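Local coordinates for protein dITP/XTP pyrophosphatase (Mycobacteroides abscessus, PDB 6WWD) that probably hydrolyses non-canonical purine nucleoside triphosphates such as XTP, dITP and ITP to their monophosphates and diphosphate, cleansing the nucleotide pool, at residues A6-K11 and Y39-E44; E59-T64 and A126-E131. All coordinates share one frame; numbering follows the deposited sequence.

Contact 1: A6-K11 and Y39-E44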
ATOM      1  N   ALA D   6     -21.032   6.489 -17.144  1.00 12.94           N
ATOM      2  CA  ALA D   6     -21.640   6.007 -15.900  1.00 17.88           C
ATOM      3  C   ALA D   6     -21.866   7.175 -14.936  1.00 17.53           C
ATOM      4  O   ALA D   6     -21.296   7.268 -13.851  1.00 18.74           O
ATOM      5  CB  ALA D   6     -20.786   4.924 -15.257  1.00 14.97           C
ATOM      6  N   SER D   7     -22.740   8.073 -15.358  1.00 16.97           N
ATOM      7  CA  SER D   7     -23.040   9.270 -14.594  1.00 19.29           C
ATOM      8  C   SER D   7     -24.491   9.652 -14.827  1.00 18.99           C
ATOM      9  O   SER D   7     -25.062   9.342 -15.876  1.00 15.61           O
ATOM     10  CB  SER D   7     -22.125  10.426 -15.013  1.00 21.40           C
ATOM     11  OG  SER D   7     -22.417  11.612 -14.298  1.00 19.68           O
ATOM     12  N   ARG D   8     -25.088  10.309 -13.830  1.00 18.04           N
ATOM     13  CA  ARG D   8     -26.388  10.951 -13.994  1.00 16.39           C
ATOM     14  C   ARG D   8     -26.270  12.457 -14.183  1.00 21.48           C
ATOM     15  O   ARG D   8     -27.289  13.152 -14.199  1.00 22.17           O
ATOM     16  CB  ARG D   8     -27.274  10.661 -12.787  1.00 20.86           C
ATOM     17  CG  ARG D   8     -27.547   9.186 -12.544  1.00 19.08           C
ATOM     18  CD  ARG D   8     -28.366   8.993 -11.283  1.00 24.55           C
ATOM     19  NE  ARG D   8     -28.920   7.651 -11.252  1.00 25.30           N
ATOM     20  CZ  ARG D   8     -28.230   6.565 -10.901  1.00 30.17           C
ATOM     21  NH1 ARG D   8     -26.958   6.662 -10.522  1.00 22.62           N
ATOM     22  NH2 ARG D   8     -28.821   5.376 -10.915  1.00 31.80           N
ATOM     23  N   ASN D   9     -25.046  12.981 -14.270  1.00 23.38           N
ATOM     24  CA  ASN D   9     -24.813  14.412 -14.420  1.00 16.41           C
ATOM     25  C   ASN D   9     -24.664  14.779 -15.891  1.00 24.05           C
ATOM     26  O   ASN D   9     -23.628  14.448 -16.499  1.00 17.95           O
ATOM     27  CB  ASN D   9     -23.569  14.816 -13.647  1.00 23.49           C
ATOM     28  CG  ASN D   9     -23.295  16.304 -13.703  1.00 20.64           C
ATOM     29  OD1 ASN D   9     -23.923  17.046 -14.467  1.00 19.20           O
ATOM     30  ND2 ASN D   9     -22.338  16.751 -12.889  1.00 22.70           N
ATOM     31  N   PRO D  10     -25.624  15.488 -16.495  1.00 18.02           N
ATOM     32  CA  PRO D  10     -25.459  15.861 -17.905  1.00 18.87           C
ATOM     33  C   PRO D  10     -24.240  16.731 -18.171  1.00 25.17           C
ATOM     34  O   PRO D  10     -23.665  16.641 -19.262  1.00 23.09           O
ATOM     35  CB  PRO D  10     -26.771  16.594 -18.230  1.00 22.05           C
ATOM     36  CG  PRO D  10     -27.771  16.018 -17.241  1.00 19.81           C
ATOM     37  CD  PRO D  10     -26.959  15.843 -15.977  1.00 19.43           C
ATOM     38  N   LYS D  11     -23.790  17.526 -17.192  1.00 22.98           N
ATOM     39  CA  LYS D  11     -22.601  18.347 -17.390  1.00 26.28           C
ATOM     40  C   LYS D  11     -21.368  17.502 -17.673  1.00 26.10           C
ATOM     41  O   LYS D  11     -20.494  17.911 -18.445  1.00 28.49           O
ATOM     42  CB  LYS D  11     -22.369  19.230 -16.160  1.00 24.97           C
ATOM     43  CG  LYS D  11     -23.138  20.527 -16.217  1.00 25.99           C
ATOM     44  CD  LYS D  11     -22.697  21.312 -17.444  1.00 31.81           C
ATOM     45  CE  LYS D  11     -23.656  22.418 -17.815  1.00 29.01           C
ATOM     46  NZ  LYS D  11     -24.899  21.937 -18.520  1.00 27.64           N
ATOM     47  N   TYR D  39     -29.687  -0.154 -12.817  1.00 25.57           N
ATOM     48  CA  TYR D  39     -29.112  -1.369 -12.272  1.00 26.57           C
ATOM     49  C   TYR D  39     -28.476  -1.055 -10.931  1.00 30.14           C
ATOM     50  O   TYR D  39     -28.190   0.098 -10.612  1.00 24.45           O
ATOM     51  CB  TYR D  39     -28.104  -1.995 -13.241  1.00 24.58           C
ATOM     52  CG  TYR D  39     -26.959  -1.100 -13.701  1.00 20.16           C
ATOM     53  CD1 TYR D  39     -25.810  -0.940 -12.916  1.00 21.32           C
ATOM     54  CD2 TYR D  39     -26.995  -0.475 -14.946  1.00 15.33           C
ATOM     55  CE1 TYR D  39     -24.747  -0.146 -13.345  1.00 18.90           C
ATOM     56  CE2 TYR D  39     -25.931   0.312 -15.394  1.00 16.86           C
ATOM     57  CZ  TYR D  39     -24.808   0.472 -14.584  1.00 18.64           C
ATOM     58  OH  TYR D  39     -23.755   1.246 -15.018  1.00 14.39           O
ATOM     59  N   GLU D  40     -28.277  -2.104 -10.140  1.00 31.59           N
ATOM     60  CA  GLU D  40     -27.757  -1.927  -8.791  1.00 39.57           C
ATOM     61  C   GLU D  40     -26.303  -1.460  -8.835  1.00 35.98           C
ATOM     62  O   GLU D  40     -25.451  -2.085  -9.477  1.00 34.64           O
ATOM     63  CB  GLU D  40     -27.878  -3.242  -8.022  1.00 45.11           C
ATOM     64  CG  GLU D  40     -27.082  -3.307  -6.739  1.00 49.76           C
ATOM     65  CD  GLU D  40     -27.155  -4.677  -6.100  1.00 63.22           C
ATOM     66  OE1 GLU D  40     -28.215  -5.010  -5.524  1.00 70.12           O
ATOM     67  OE2 GLU D  40     -26.160  -5.428  -6.193  1.00 64.29           O
ATOM     68  N   GLU D  41     -26.024  -0.358  -8.146  1.00 30.48           N
ATOM     69  CA  GLU D  41     -24.685   0.206  -8.059  1.00 37.38           C
ATOM     70  C   GLU D  41     -24.046  -0.171  -6.720  1.00 36.69           C
ATOM     71  O   GLU D  41     -24.533   0.224  -5.654  1.00 38.12           O
ATOM     72  CB  GLU D  41     -24.742   1.717  -8.274  1.00 41.90           C
ATOM     73  CG  GLU D  41     -24.949   2.087  -9.755  1.00 42.03           C
ATOM     74  CD  GLU D  41     -25.688   3.403  -9.953  1.00 43.42           C
ATOM     75  OE1 GLU D  41     -26.490   3.493 -10.911  1.00 38.95           O
ATOM     76  OE2 GLU D  41     -25.474   4.343  -9.154  1.00 43.10           O
ATOM     77  N   VAL D  42     -22.970  -0.937  -6.783  1.00 33.49           N
ATOM     78  CA  VAL D  42     -22.306  -1.455  -5.583  1.00 37.61           C
ATOM     79  C   VAL D  42     -21.645  -0.303  -4.824  1.00 33.92           C
ATOM     80  O   VAL D  42     -20.979   0.545  -5.444  1.00 32.27           O
ATOM     81  CB  VAL D  42     -21.291  -2.525  -5.983  1.00 40.11           C
ATOM     82  CG1 VAL D  42     -20.547  -3.056  -4.786  1.00 43.12           C
ATOM     83  CG2 VAL D  42     -22.009  -3.657  -6.711  1.00 44.35           C
ATOM     84  N   PRO D  43     -21.802  -0.216  -3.505  1.00 35.74           N
ATOM     85  CA  PRO D  43     -21.175   0.887  -2.761  1.00 33.23           C
ATOM     86  C   PRO D  43     -19.656   0.797  -2.803  1.00 27.18           C
ATOM     87  O   PRO D  43     -19.075  -0.269  -3.005  1.00 29.11           O
ATOM     88  CB  PRO D  43     -21.709   0.709  -1.336  1.00 31.71           C
ATOM     89  CG  PRO D  43     -22.098  -0.747  -1.264  1.00 35.84           C
ATOM     90  CD  PRO D  43     -22.576  -1.118  -2.627  1.00 31.57           C
ATOM     91  N   GLU D  44     -19.013   1.952  -2.651  1.00 22.74           N
ATOM     92  CA  GLU D  44     -17.568   2.071  -2.809  1.00 21.99           C
ATOM     93  C   GLU D  44     -16.845   2.129  -1.463  1.00 20.16           C
ATOM     94  O   GLU D  44     -17.313   2.781  -0.522  1.00 18.78           O
ATOM     95  CB  GLU D  44     -17.227   3.314  -3.628  1.00 16.71           C
ATOM     96  CG  GLU D  44     -17.824   3.314  -5.022  1.00 21.94           C
ATOM     97  CD  GLU D  44     -17.381   4.512  -5.846  1.00 22.29           C
ATOM     98  OE1 GLU D  44     -16.268   5.017  -5.616  1.00 17.07           O
ATOM     99  OE2 GLU D  44     -18.145   4.947  -6.725  1.00 28.02           O
TER
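R8 and E41 reach for each other from opposite directions and close an end-on salt bridge, the only contact within 4.5 Å between the segments 6-11 and 39-44. The two terminal nitrogens of the guanidinium take one carboxylate oxygen each. NH1 of R8 gives the straighter bond, 3.1 Å to OE2 of E41 at an N-H...O angle of 163°, and meets the syn lone pair of that oxygen. NH2 of R8 lies 3.0 Å from OE1 of E41 in a more bent bond, 145°; it too comes from the syn side, but somewhat out of the carboxylate plane. A third, weak bond runs from NH1 to OE1. The two flat groups are twisted 43° against each other, and OE2 lies close to the guanidinium plane while OE1 is tilted from it. Long, flexible side chains suit such a bridge between separate loops: the arginine runs extended from CG to NE and the glutamate is extended beyond CG.

Two side chains beside R8 bond to backbone amides of the same segment. OG of S7 accepts from N of N9 at 3.0 Å, an ST turn, and the backbone of S7 bonds to L33. N9 is the N-cap of helix 10-22: OD1 of N9 accepts from backbone N of K11 at 2.8 Å, a task for which a short amide side chain is well made. Further along the second loop, OE2 of E44 is paired with K56, while the backbone O of P43 accepts from R116 of a second subunit.

S7 to K11 belong to the predicted substrate site. With both partners exposed, the bridge of R8 and E41 is a solvent-accessible, charge-compensating link; it probably offsets part of the arginine's positive charge in a loop expected to meet a polyanionic nucleotide.

Contact 2: E59-T64 and A126-E131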
ATOM      1  N   GLU D  59     -19.239  -2.588 -14.791  1.00 15.07           N
ATOM      2  CA  GLU D  59     -20.666  -2.760 -14.567  1.00 18.34           C
ATOM      3  C   GLU D  59     -21.476  -2.124 -15.685  1.00 18.08           C
ATOM      4  O   GLU D  59     -22.466  -2.699 -16.146  1.00 18.16           O
ATOM      5  CB  GLU D  59     -21.041  -2.163 -13.215  1.00 16.32           C
ATOM      6  CG  GLU D  59     -20.726  -3.063 -12.048  1.00 17.39           C
ATOM      7  CD  GLU D  59     -21.599  -4.315 -12.052  1.00 29.94           C
ATOM      8  OE1 GLU D  59     -22.835  -4.179 -11.955  1.00 33.45           O
ATOM      9  OE2 GLU D  59     -21.054  -5.429 -12.152  1.00 34.24           O
ATOM     10  N   GLY D  60     -21.067  -0.938 -16.134  1.00 16.14           N
ATOM     11  CA  GLY D  60     -21.754  -0.303 -17.245  1.00 15.34           C
ATOM     12  C   GLY D  60     -21.738  -1.155 -18.502  1.00 17.30           C
ATOM     13  O   GLY D  60     -22.756  -1.293 -19.186  1.00 18.55           O
ATOM     14  N   VAL D  61     -20.567  -1.707 -18.846  1.00 15.79           N
ATOM     15  CA  VAL D  61     -20.491  -2.606 -19.999  1.00 16.60           C
ATOM     16  C   VAL D  61     -21.377  -3.824 -19.774  1.00 16.87           C
ATOM     17  O   VAL D  61     -22.080  -4.288 -20.685  1.00 17.90           O
ATOM     18  CB  VAL D  61     -19.032  -3.009 -20.275  1.00 16.81           C
ATOM     19  CG1 VAL D  61     -18.949  -3.955 -21.485  1.00 14.25           C
ATOM     20  CG2 VAL D  61     -18.165  -1.764 -20.499  1.00 12.14           C
ATOM     21  N   LYS D  62     -21.348  -4.365 -18.553  1.00 16.20           N
ATOM     22  CA  LYS D  62     -22.069  -5.596 -18.248  1.00 20.31           C
ATOM     23  C   LYS D  62     -23.559  -5.472 -18.541  1.00 21.11           C
ATOM     24  O   LYS D  62     -24.185  -6.427 -19.022  1.00 16.30           O
ATOM     25  CB  LYS D  62     -21.832  -5.967 -16.784  1.00 21.04           C
ATOM     26  CG  LYS D  62     -22.720  -7.059 -16.220  1.00 27.13           C
ATOM     27  CD  LYS D  62     -22.288  -7.341 -14.767  1.00 35.54           C
ATOM     28  CE  LYS D  62     -23.319  -8.140 -13.977  1.00 39.57           C
ATOM     29  NZ  LYS D  62     -22.727  -9.373 -13.348  1.00 38.83           N
ATOM     30  N   HIS D  63     -24.143  -4.299 -18.269  1.00 17.78           N
ATOM     31  CA  HIS D  63     -25.580  -4.113 -18.403  1.00 17.76           C
ATOM     32  C   HIS D  63     -26.011  -3.564 -19.757  1.00 19.24           C
ATOM     33  O   HIS D  63     -27.208  -3.579 -20.049  1.00 20.81           O
ATOM     34  CB  HIS D  63     -26.098  -3.185 -17.297  1.00 19.51           C
ATOM     35  CG  HIS D  63     -26.106  -3.831 -15.950  1.00 20.75           C
ATOM     36  ND1 HIS D  63     -25.104  -3.633 -15.023  1.00 24.13           N
ATOM     37  CD2 HIS D  63     -26.950  -4.731 -15.400  1.00 19.02           C
ATOM     38  CE1 HIS D  63     -25.353  -4.353 -13.946  1.00 20.33           C
ATOM     39  NE2 HIS D  63     -26.465  -5.031 -14.151  1.00 23.73           N
ATOM     40  N   THR D  64     -25.091  -3.058 -20.577  1.00 13.27           N
ATOM     41  CA  THR D  64     -25.471  -2.420 -21.832  1.00 19.93           C
ATOM     42  C   THR D  64     -24.756  -2.949 -23.069  1.00 22.46           C
ATOM     43  O   THR D  64     -25.275  -2.758 -24.182  1.00 21.97           O
ATOM     44  CB  THR D  64     -25.224  -0.907 -21.755  1.00 21.45           C
ATOM     45  OG1 THR D  64     -23.818  -0.666 -21.754  1.00 13.43           O
ATOM     46  CG2 THR D  64     -25.865  -0.296 -20.487  1.00 19.22           C
ATOM     47  N   ALA D 126     -11.998   5.665 -15.907  1.00 15.09           N
ATOM     48  CA  ALA D 126     -11.776   4.342 -16.471  1.00 14.12           C
ATOM     49  C   ALA D 126     -12.599   4.145 -17.736  1.00 15.29           C
ATOM     50  O   ALA D 126     -13.700   4.696 -17.886  1.00 12.07           O
ATOM     51  CB  ALA D 126     -12.111   3.242 -15.470  1.00 12.12           C
ATOM     52  N   LEU D 127     -12.030   3.375 -18.663  1.00 13.95           N
ATOM     53  CA  LEU D 127     -12.732   2.938 -19.859  1.00 12.63           C
ATOM     54  C   LEU D 127     -12.658   1.425 -19.924  1.00 14.77           C
ATOM     55  O   LEU D 127     -11.574   0.850 -19.798  1.00 12.29           O
ATOM     56  CB  LEU D 127     -12.133   3.538 -21.131  1.00 14.06           C
ATOM     57  CG  LEU D 127     -12.605   2.872 -22.446  1.00 18.53           C
ATOM     58  CD1 LEU D 127     -14.045   3.213 -22.777  1.00 14.20           C
ATOM     59  CD2 LEU D 127     -11.678   3.212 -23.617  1.00 25.08           C
ATOM     60  N   VAL D 128     -13.805   0.789 -20.127  1.00 12.90           N
ATOM     61  CA  VAL D 128     -13.881  -0.641 -20.410  1.00 12.44           C
ATOM     62  C   VAL D 128     -14.662  -0.786 -21.705  1.00 13.71           C
ATOM     63  O   VAL D 128     -15.731  -0.183 -21.867  1.00 14.10           O
ATOM     64  CB  VAL D 128     -14.547  -1.433 -19.268  1.00 12.63           C
ATOM     65  CG1 VAL D 128     -14.643  -2.905 -19.623  1.00 13.22           C
ATOM     66  CG2 VAL D 128     -13.775  -1.245 -17.968  1.00 12.93           C
ATOM     67  N   THR D 129     -14.108  -1.512 -22.628  1.00 15.54           N
ATOM     68  CA  THR D 129     -14.706  -1.676 -23.941  1.00 16.07           C
ATOM     69  C   THR D 129     -15.604  -2.901 -23.956  1.00 16.73           C
ATOM     70  O   THR D 129     -15.508  -3.769 -23.080  1.00 17.38           O
ATOM     71  CB  THR D 129     -13.611  -1.813 -25.002  1.00 17.06           C
ATOM     72  OG1 THR D 129     -12.917  -3.055 -24.817  1.00 17.20           O
ATOM     73  CG2 THR D 129     -12.634  -0.632 -24.925  1.00 16.67           C
ATOM     74  N   PRO D 130     -16.493  -3.008 -24.947  1.00 19.35           N
ATOM     75  CA  PRO D 130     -17.324  -4.216 -25.041  1.00 19.55           C
ATOM     76  C   PRO D 130     -16.512  -5.503 -25.135  1.00 24.54           C
ATOM     77  O   PRO D 130     -16.972  -6.560 -24.683  1.00 19.67           O
ATOM     78  CB  PRO D 130     -18.149  -3.973 -26.319  1.00 20.81           C
ATOM     79  CG  PRO D 130     -18.160  -2.498 -26.498  1.00 20.67           C
ATOM     80  CD  PRO D 130     -16.818  -2.031 -26.003  1.00 19.77           C
ATOM     81  N   GLU D 131     -15.327  -5.451 -25.736  1.00 20.24           N
ATOM     82  CA  GLU D 131     -14.484  -6.634 -25.868  1.00 20.13           C
ATOM     83  C   GLU D 131     -13.722  -6.971 -24.589  1.00 22.21           C
ATOM     84  O   GLU D 131     -13.027  -7.994 -24.553  1.00 23.79           O
ATOM     85  CB  GLU D 131     -13.498  -6.439 -27.023  1.00 21.97           C
ATOM     86  CG  GLU D 131     -14.160  -6.194 -28.395  1.00 23.45           C
ATOM     87  CD  GLU D 131     -14.653  -4.760 -28.581  1.00 26.95           C
ATOM     88  OE1 GLU D 131     -14.344  -3.902 -27.730  1.00 23.29           O
ATOM     89  OE2 GLU D 131     -15.348  -4.488 -29.589  1.00 31.06           O
TER
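V61 projects from the last turns of helix 49-64 against the end of strand 118-128, and its two methyl groups divide the work. CG2, anti to the carbonyl carbon, faces V128: it lies 3.8 Å from CG1 of V128 and only 3.2 Å from the backbone O of that residue, a close approach of a methyl to a carbonyl. CG1, which chi1 of 180° sets anti to the backbone N, is turned instead to the chain beyond the strand, 3.8 Å from O of T129 and 3.9 Å from CA of P130. A branched valine suits this place because one short side chain can cover both the strand end and the start of the turn.

The dense side is that of V128, a buried residue whose CB and CG1 both touch CG2 of V61. Toward P130 the packing is looser and more exposed: CA is the proline ring atom that comes nearest, while CB, CG and CD of P130 lie 4.9 Å or more from CG1 of V61. T129 points away from the helix, and its OG1 is bonded to N of E133, within the connection to the next strand. On the helix, OG1 of T64 donates to O of G60 at 2.8 Å and also bonds to N of L66, just past the helix.

Helix 49-64 lies on the sheet: L54 and A57, earlier in the helix, also touch V128, and V61 rests on C68 of strand 67-77 as well. That strand pairs antiparallel with 118-128, whose other neighbour in the sheet is strand 134-145, and L127 packs on L188 of a third subunit.

In the fold
Contact 1 is a surface link between two loops, whereas contact 2 is a partly buried helix-on-sheet contact at the end of a strand. Accordingly the first is made by a pair of opposite charges and the second by aliphatic groups set against one another and against backbone carbonyls. They share no secondary-structure element, but they lie side by side, their centres about 13 Å apart: Y39 stacks its ring on that of H63, and its OH packs on G60, so the loop of contact 1 rests on the helix of contact 2. Only contact 1 includes residues of the predicted substrate site; contact 2 is structural packing remote from that site.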